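Local coordinates for protein papillomavirus transcription factor E2 (Human papillomavirus type 18, PDB 1QQH) that regulates papillomavirus transcription, here through its N-terminal activation domain, and as in related E2 proteins probably also takes part in viral DNA replication, at residues V72-D77 with V96-N101; T80-A85 with S139-S144. The protein carries 1 engineered substitution. All blocks are in the same frame, centred on the assembly; numbering follows the deposited sequence.

Contact 1 of 2, residues V72-D77 with V96-N101; sequences VYYMTD and VKEGYN
The phenol oxygen of Tyr-74 meets two partners: the backbone N-H of Glu-98 and a water. Glu-98 N lies 3.2 Å from Tyr-74 OH and donates to it with an N-H...O angle of 162°, which marks a nearly straight bond. The water donates to Val-96 O at 2.7 Å and lies 3.3 Å from Tyr-74 OH, bridging the ring's hydroxyl to the end of strand 92-97.

The CA-CB bond of Tyr-74 points toward 96-101, and chi1 of 64° sets CG between the backbone N and the carbonyl carbon. Over one face of the ring lies Lys-97, whose CG is 3.6 Å from both Tyr-74 CD1 and CE1 and 4.0 Å from the ring centroid, 29° off the normal, a CH-pi contact.

The donating N-H belongs to the first inner residue of a type I' turn, Lys-97 to Tyr-100, which makes a two-residue beta hairpin between strands 92-97 and 100-103. Glu-98 and Gly-99, its inner residues, have the positive phi of that turn. Strands 63-75 and 92-97 both pair with strand 81-89, so the tyrosine joins two strands that are not neighbours in the curled antiparallel sheet.

Past the ring, the Glu-98 carboxylate lies beside Thr-76, whose OG1 bonds to Thr-80, and close to that of Asp-77. Glu-98 OE1 and Asp-77 OD2 are 3.1 Å apart, two acceptors with like charges. Such proximity would be expected to raise the affinity of one carboxylate for a proton or a cation; the direct hydrogen bond between the two segments is the one to the tyrosine hydroxyl.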
loop_
_atom_site.group_PDB
_atom_site.type_symbol
_atom_site.label_atom_id
_atom_site.label_comp_id
_atom_site.label_asym_id
_atom_site.label_seq_id
_atom_site.Cartn_x
_atom_site.Cartn_y
_atom_site.Cartn_z
ATOM N N VAL A 72 8.148 -10.454 -10.062
ATOM C CA VAL A 72 9.059 -9.341 -9.852
ATOM C C VAL A 72 8.597 -8.178 -10.712
ATOM O O VAL A 72 8.365 -8.337 -11.918
ATOM C CB VAL A 72 10.496 -9.717 -10.247
ATOM C CG1 VAL A 72 11.395 -8.483 -10.168
ATOM C CG2 VAL A 72 11.010 -10.820 -9.331
ATOM N N TYR A 73 8.451 -7.015 -10.087
ATOM C CA TYR A 73 8.012 -5.814 -10.783
ATOM C C TYR A 73 9.159 -4.825 -10.866
ATOM O O TYR A 73 9.596 -4.269 -9.858
ATOM C CB TYR A 73 6.825 -5.164 -10.057
ATOM C CG TYR A 73 5.628 -6.075 -9.892
ATOM C CD1 TYR A 73 5.706 -7.220 -9.110
ATOM C CD2 TYR A 73 4.424 -5.806 -10.543
ATOM C CE1 TYR A 73 4.616 -8.083 -8.974
ATOM C CE2 TYR A 73 3.330 -6.659 -10.419
ATOM C CZ TYR A 73 3.431 -7.796 -9.635
ATOM O OH TYR A 73 2.367 -8.656 -9.511
ATOM N N TYR A 74 9.654 -4.618 -12.080
ATOM C CA TYR A 74 10.747 -3.690 -12.297
ATOM C C TYR A 74 10.257 -2.590 -13.218
ATOM O O TYR A 74 9.239 -2.742 -13.896
ATOM C CB TYR A 74 11.939 -4.419 -12.920
ATOM C CG TYR A 74 11.681 -4.976 -14.299
ATOM C CD1 TYR A 74 11.982 -4.229 -15.437
ATOM C CD2 TYR A 74 11.158 -6.263 -14.471
ATOM C CE1 TYR A 74 11.780 -4.744 -16.715
ATOM C CE2 TYR A 74 10.948 -6.793 -15.752
ATOM C CZ TYR A 74 11.266 -6.028 -16.870
ATOM O OH TYR A 74 11.099 -6.539 -18.140
ATOM N N MET A 75 10.976 -1.478 -13.235
ATOM C CA MET A 75 10.603 -0.360 -14.082
ATOM C C MET A 75 11.613 -0.199 -15.224
ATOM O O MET A 75 12.823 -0.187 -15.001
ATOM C CB MET A 75 10.531 0.917 -13.243
ATOM C CG MET A 75 10.061 2.143 -14.012
ATOM S SD MET A 75 10.065 3.648 -12.993
ATOM C CE MET A 75 8.290 3.916 -12.764
ATOM N N THR A 76 11.109 -0.099 -16.451
ATOM C CA THR A 76 11.979 0.070 -17.609
ATOM C C THR A 76 12.600 1.461 -17.568
ATOM O O THR A 76 12.204 2.310 -16.765
ATOM C CB THR A 76 11.200 -0.074 -18.936
ATOM O OG1 THR A 76 10.315 1.039 -19.101
ATOM C CG2 THR A 76 10.388 -1.356 -18.939
ATOM N N ASP A 77 13.581 1.691 -18.430
ATOM C CA ASP A 77 14.241 2.989 -18.494
ATOM C C ASP A 77 13.147 4.028 -18.742
ATOM O O ASP A 77 13.111 5.082 -18.107
ATOM C CB ASP A 77 15.249 2.993 -19.640
ATOM C CG ASP A 77 16.034 1.691 -19.725
ATOM O OD1 ASP A 77 16.780 1.374 -18.769
ATOM O OD2 ASP A 77 15.899 0.982 -20.747
ATOM N N VAL A 96 14.338 -11.725 -15.853
ATOM C CA VAL A 96 14.694 -11.183 -17.154
ATOM C C VAL A 96 14.221 -9.744 -17.189
ATOM O O VAL A 96 13.033 -9.472 -17.038
ATOM C CB VAL A 96 14.031 -11.988 -18.293
ATOM C CG1 VAL A 96 14.489 -11.462 -19.643
ATOM C CG2 VAL A 96 14.384 -13.460 -18.148
ATOM N N LYS A 97 15.164 -8.828 -17.357
ATOM C CA LYS A 97 14.842 -7.416 -17.405
ATOM C C LYS A 97 15.093 -6.886 -18.812
ATOM O O LYS A 97 16.242 -6.684 -19.222
ATOM C CB LYS A 97 15.693 -6.648 -16.398
ATOM C CG LYS A 97 15.362 -5.170 -16.325
ATOM C CD LYS A 97 16.248 -4.458 -15.321
ATOM C CE LYS A 97 15.895 -2.985 -15.220
ATOM N NZ LYS A 97 16.782 -2.296 -14.250
ATOM N N GLU A 98 14.010 -6.665 -19.547
ATOM C CA GLU A 98 14.112 -6.175 -20.912
ATOM C C GLU A 98 14.976 -7.145 -21.718
ATOM O O GLU A 98 15.962 -6.757 -22.344
ATOM C CB GLU A 98 14.711 -4.761 -20.921
ATOM C CG GLU A 98 13.855 -3.732 -20.167
ATOM C CD GLU A 98 14.418 -2.317 -20.226
ATOM O OE1 GLU A 98 14.478 -1.747 -21.336
ATOM O OE2 GLU A 98 14.800 -1.772 -19.166
ATOM N N GLY A 99 14.598 -8.418 -21.661
ATOM C CA GLY A 99 15.299 -9.460 -22.393
ATOM C C GLY A 99 16.598 -10.003 -21.826
ATOM O O GLY A 99 17.128 -10.988 -22.355
ATOM N N TYR A 100 17.117 -9.393 -20.763
ATOM C CA TYR A 100 18.376 -9.855 -20.180
ATOM C C TYR A 100 18.303 -10.391 -18.755
ATOM O O TYR A 100 17.715 -9.769 -17.864
ATOM C CB TYR A 100 19.423 -8.743 -20.246
ATOM C CG TYR A 100 19.790 -8.377 -21.660
ATOM C CD1 TYR A 100 18.974 -7.530 -22.411
ATOM C CD2 TYR A 100 20.912 -8.936 -22.278
ATOM C CE1 TYR A 100 19.263 -7.252 -23.747
ATOM C CE2 TYR A 100 21.210 -8.664 -23.616
ATOM C CZ TYR A 100 20.380 -7.826 -24.342
ATOM O OH TYR A 100 20.642 -7.579 -25.671
ATOM N N ASN A 101 18.914 -11.554 -18.550
ATOM C CA ASN A 101 18.945 -12.180 -17.237
ATOM C C ASN A 101 19.642 -11.255 -16.253
ATOM O O ASN A 101 20.763 -10.832 -16.485
ATOM C CB ASN A 101 19.691 -13.508 -17.300
ATOM C CG ASN A 101 18.998 -14.527 -18.185
ATOM O OD1 ASN A 101 17.843 -14.338 -18.592
ATOM N ND2 ASN A 101 19.696 -15.625 -18.479
HETATM O O HOH W 1 11.048 -9.729 -18.825
#

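Contact 2 of 2, residues T80-A85 with S139-S144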
loop_
_atom_site.group_PDB
_atom_site.type_symbol
_atom_site.label_atom_id
_atom_site.label_comp_id
_atom_site.label_asym_id
_atom_site.label_seq_id
_atom_site.Cartn_x
_atom_site.Cartn_y
_atom_site.Cartn_z
ATOM N N THR A 80 8.256 2.545 -17.315
ATOM C CA THR A 80 7.046 1.729 -17.288
ATOM C C THR A 80 7.301 0.469 -16.462
ATOM O O THR A 80 8.402 -0.086 -16.475
ATOM C CB THR A 80 6.596 1.316 -18.704
ATOM O OG1 THR A 80 7.480 0.317 -19.222
ATOM C CG2 THR A 80 6.609 2.515 -19.632
ATOM N N TRP A 81 6.281 0.025 -15.739
ATOM C CA TRP A 81 6.415 -1.157 -14.897
ATOM C C TRP A 81 6.092 -2.461 -15.607
ATOM O O TRP A 81 5.019 -2.618 -16.183
ATOM C CB TRP A 81 5.526 -1.033 -13.650
ATOM C CG TRP A 81 5.989 0.016 -12.708
ATOM C CD1 TRP A 81 5.646 1.333 -12.717
ATOM C CD2 TRP A 81 6.959 -0.141 -11.665
ATOM N NE1 TRP A 81 6.346 2.012 -11.750
ATOM C CE2 TRP A 81 7.161 1.131 -11.089
ATOM C CE3 TRP A 81 7.681 -1.234 -11.165
ATOM C CZ2 TRP A 81 8.057 1.346 -10.038
ATOM C CZ3 TRP A 81 8.572 -1.024 -10.124
ATOM C CH2 TRP A 81 8.752 0.260 -9.571
ATOM N N ASP A 82 7.036 -3.393 -15.569
ATOM C CA ASP A 82 6.834 -4.705 -16.169
ATOM C C ASP A 82 6.827 -5.733 -15.052
ATOM O O ASP A 82 7.374 -5.501 -13.979
ATOM C CB ASP A 82 7.938 -5.037 -17.175
ATOM C CG ASP A 82 7.803 -4.253 -18.462
ATOM O OD1 ASP A 82 6.666 -4.149 -18.982
ATOM O OD2 ASP A 82 8.832 -3.750 -18.961
ATOM N N LYS A 83 6.203 -6.870 -15.320
ATOM C CA LYS A 83 6.084 -7.943 -14.349
ATOM C C LYS A 83 6.666 -9.232 -14.938
ATOM O O LYS A 83 6.349 -9.605 -16.069
ATOM C CB LYS A 83 4.601 -8.117 -14.004
ATOM C CG LYS A 83 4.237 -9.319 -13.177
ATOM C CD LYS A 83 2.727 -9.381 -13.016
ATOM C CE LYS A 83 2.278 -10.661 -12.350
ATOM N NZ LYS A 83 0.801 -10.691 -12.207
ATOM N N THR A 84 7.530 -9.894 -14.180
ATOM C CA THR A 84 8.139 -11.130 -14.646
ATOM C C THR A 84 8.420 -12.096 -13.501
ATOM O O THR A 84 8.264 -11.760 -12.327
ATOM C CB THR A 84 9.451 -10.860 -15.411
ATOM O OG1 THR A 84 9.912 -12.082 -16.000
ATOM C CG2 THR A 84 10.519 -10.317 -14.475
ATOM N N ALA A 85 8.822 -13.309 -13.845
ATOM C CA ALA A 85 9.097 -14.317 -12.829
ATOM C C ALA A 85 10.548 -14.325 -12.386
ATOM O O ALA A 85 11.428 -13.784 -13.056
ATOM C CB ALA A 85 8.729 -15.699 -13.356
ATOM N N SER A 139 4.575 -16.428 -14.050
ATOM C CA SER A 139 4.289 -14.997 -14.113
ATOM C C SER A 139 4.907 -14.278 -15.309
ATOM O O SER A 139 6.081 -14.487 -15.637
ATOM C CB SER A 139 4.777 -14.296 -12.837
ATOM O OG SER A 139 4.056 -14.717 -11.694
ATOM N N ASP A 140 4.106 -13.429 -15.951
ATOM C CA ASP A 140 4.564 -12.630 -17.085
ATOM C C ASP A 140 3.892 -11.255 -16.996
ATOM O O ASP A 140 3.267 -10.942 -15.983
ATOM C CB ASP A 140 4.248 -13.328 -18.417
ATOM C CG ASP A 140 2.756 -13.466 -18.683
ATOM O OD1 ASP A 140 1.942 -13.076 -17.813
ATOM O OD2 ASP A 140 2.399 -13.974 -19.779
ATOM N N ASP A 141 4.022 -10.434 -18.037
ATOM C CA ASP A 141 3.425 -9.098 -18.028
ATOM C C ASP A 141 1.927 -9.067 -17.720
ATOM O O ASP A 141 1.387 -8.019 -17.372
ATOM C CB ASP A 141 3.670 -8.384 -19.360
ATOM C CG ASP A 141 5.094 -7.886 -19.504
ATOM O OD1 ASP A 141 5.681 -7.438 -18.495
ATOM O OD2 ASP A 141 5.622 -7.925 -20.635
ATOM N N THR A 142 1.263 -10.210 -17.850
ATOM C CA THR A 142 -0.168 -10.302 -17.585
ATOM C C THR A 142 -0.501 -9.941 -16.138
ATOM O O THR A 142 0.211 -10.333 -15.209
ATOM C CB THR A 142 -0.695 -11.733 -17.854
ATOM O OG1 THR A 142 -0.484 -12.070 -19.229
ATOM C CG2 THR A 142 -2.183 -11.826 -17.539
ATOM N N VAL A 143 -1.588 -9.191 -15.961
ATOM C CA VAL A 143 -2.050 -8.789 -14.638
ATOM C C VAL A 143 -2.778 -9.966 -13.996
ATOM O O VAL A 143 -3.440 -10.747 -14.686
ATOM C CB VAL A 143 -3.023 -7.590 -14.724
ATOM C CG1 VAL A 143 -3.569 -7.248 -13.342
ATOM C CG2 VAL A 143 -2.310 -6.388 -15.311
ATOM N N SER A 144 -2.649 -10.096 -12.679
ATOM C CA SER A 144 -3.298 -11.179 -11.946
ATOM C C SER A 144 -4.799 -10.952 -11.798
ATOM O O SER A 144 -5.564 -11.885 -12.124
ATOM C CB SER A 144 -2.667 -11.336 -10.559
ATOM O OG SER A 144 -1.339 -11.820 -10.660
ATOM O OXT SER A 144 -5.192 -9.855 -11.347
#
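Lys-83 reaches alongside the 139-144 segment as a fully extended side chain, its CG anti to the backbone N (chi1 171°), and its methylenes pass the carbonyl of Asp-140. CG and CD of Lys-83 each lie 3.4 Å from Asp-140 O. At the far end Lys-83 NZ donates to Ser-144 OG at 2.9 Å and to Thr-142 O at 3.1 Å. The second bond lies in the carbonyl plane, with a C=O...N angle of 152°. The ammonium also forms a salt bridge with Glu-25, so the Ser-144 backbone N-H and the Lys-83 ammonium share OE2 of that residue.

The tail after strand 134-136 here runs antiparallel to strand 81-89: Lys-83 faces Asp-141, Thr-84 faces Asp-140 and Ala-85 faces Ser-139. No regular sheet pairing follows: Lys-83 O with Asp-141 N and Ala-85 N with Ser-139 O both approach at poor angles. A side chain bonds instead: Lys-83 N donates to Asp-141 OD1 at 3.3 Å, approaching the oxygen almost in line with its C-O bond. The same carboxylate is turned 44° from that of Asp-82, two like charges whose OD1 atoms stand 3.5 Å apart.

The CA-CB bond of Asp-140 points away from the strand, and its OD1 accepts from Thr-142 N, from above the carboxylate plane, in an Asx turn. At the other end Ser-139 and Ala-85 meet CB to CB at 4.2 Å, while Ser-139 OG bonds to Ser-71 OG and Asp-70 O.

Contacts 1 and 2 lie with centres about 10 Å apart on the same side of the chain's centre. Along the chain their segments alternate: 72-77, 80-85, 96-101, then 139-144. Strand 81-89 links them, since it pairs antiparallel with both 63-75 and 92-97. The join is direct: Val-72 N lies 2.6 Å from Thr-84 O and Tyr-74 O 2.8 Å from Asp-82 N, both probable hydrogen bonds, and the side chain of Met-75 packs on Trp-81. One hairpin of the sheet in the E2 activation domain thus meets the 97-100 turn through its first strand and, through its second, the segment 139-144 that ends this fragment.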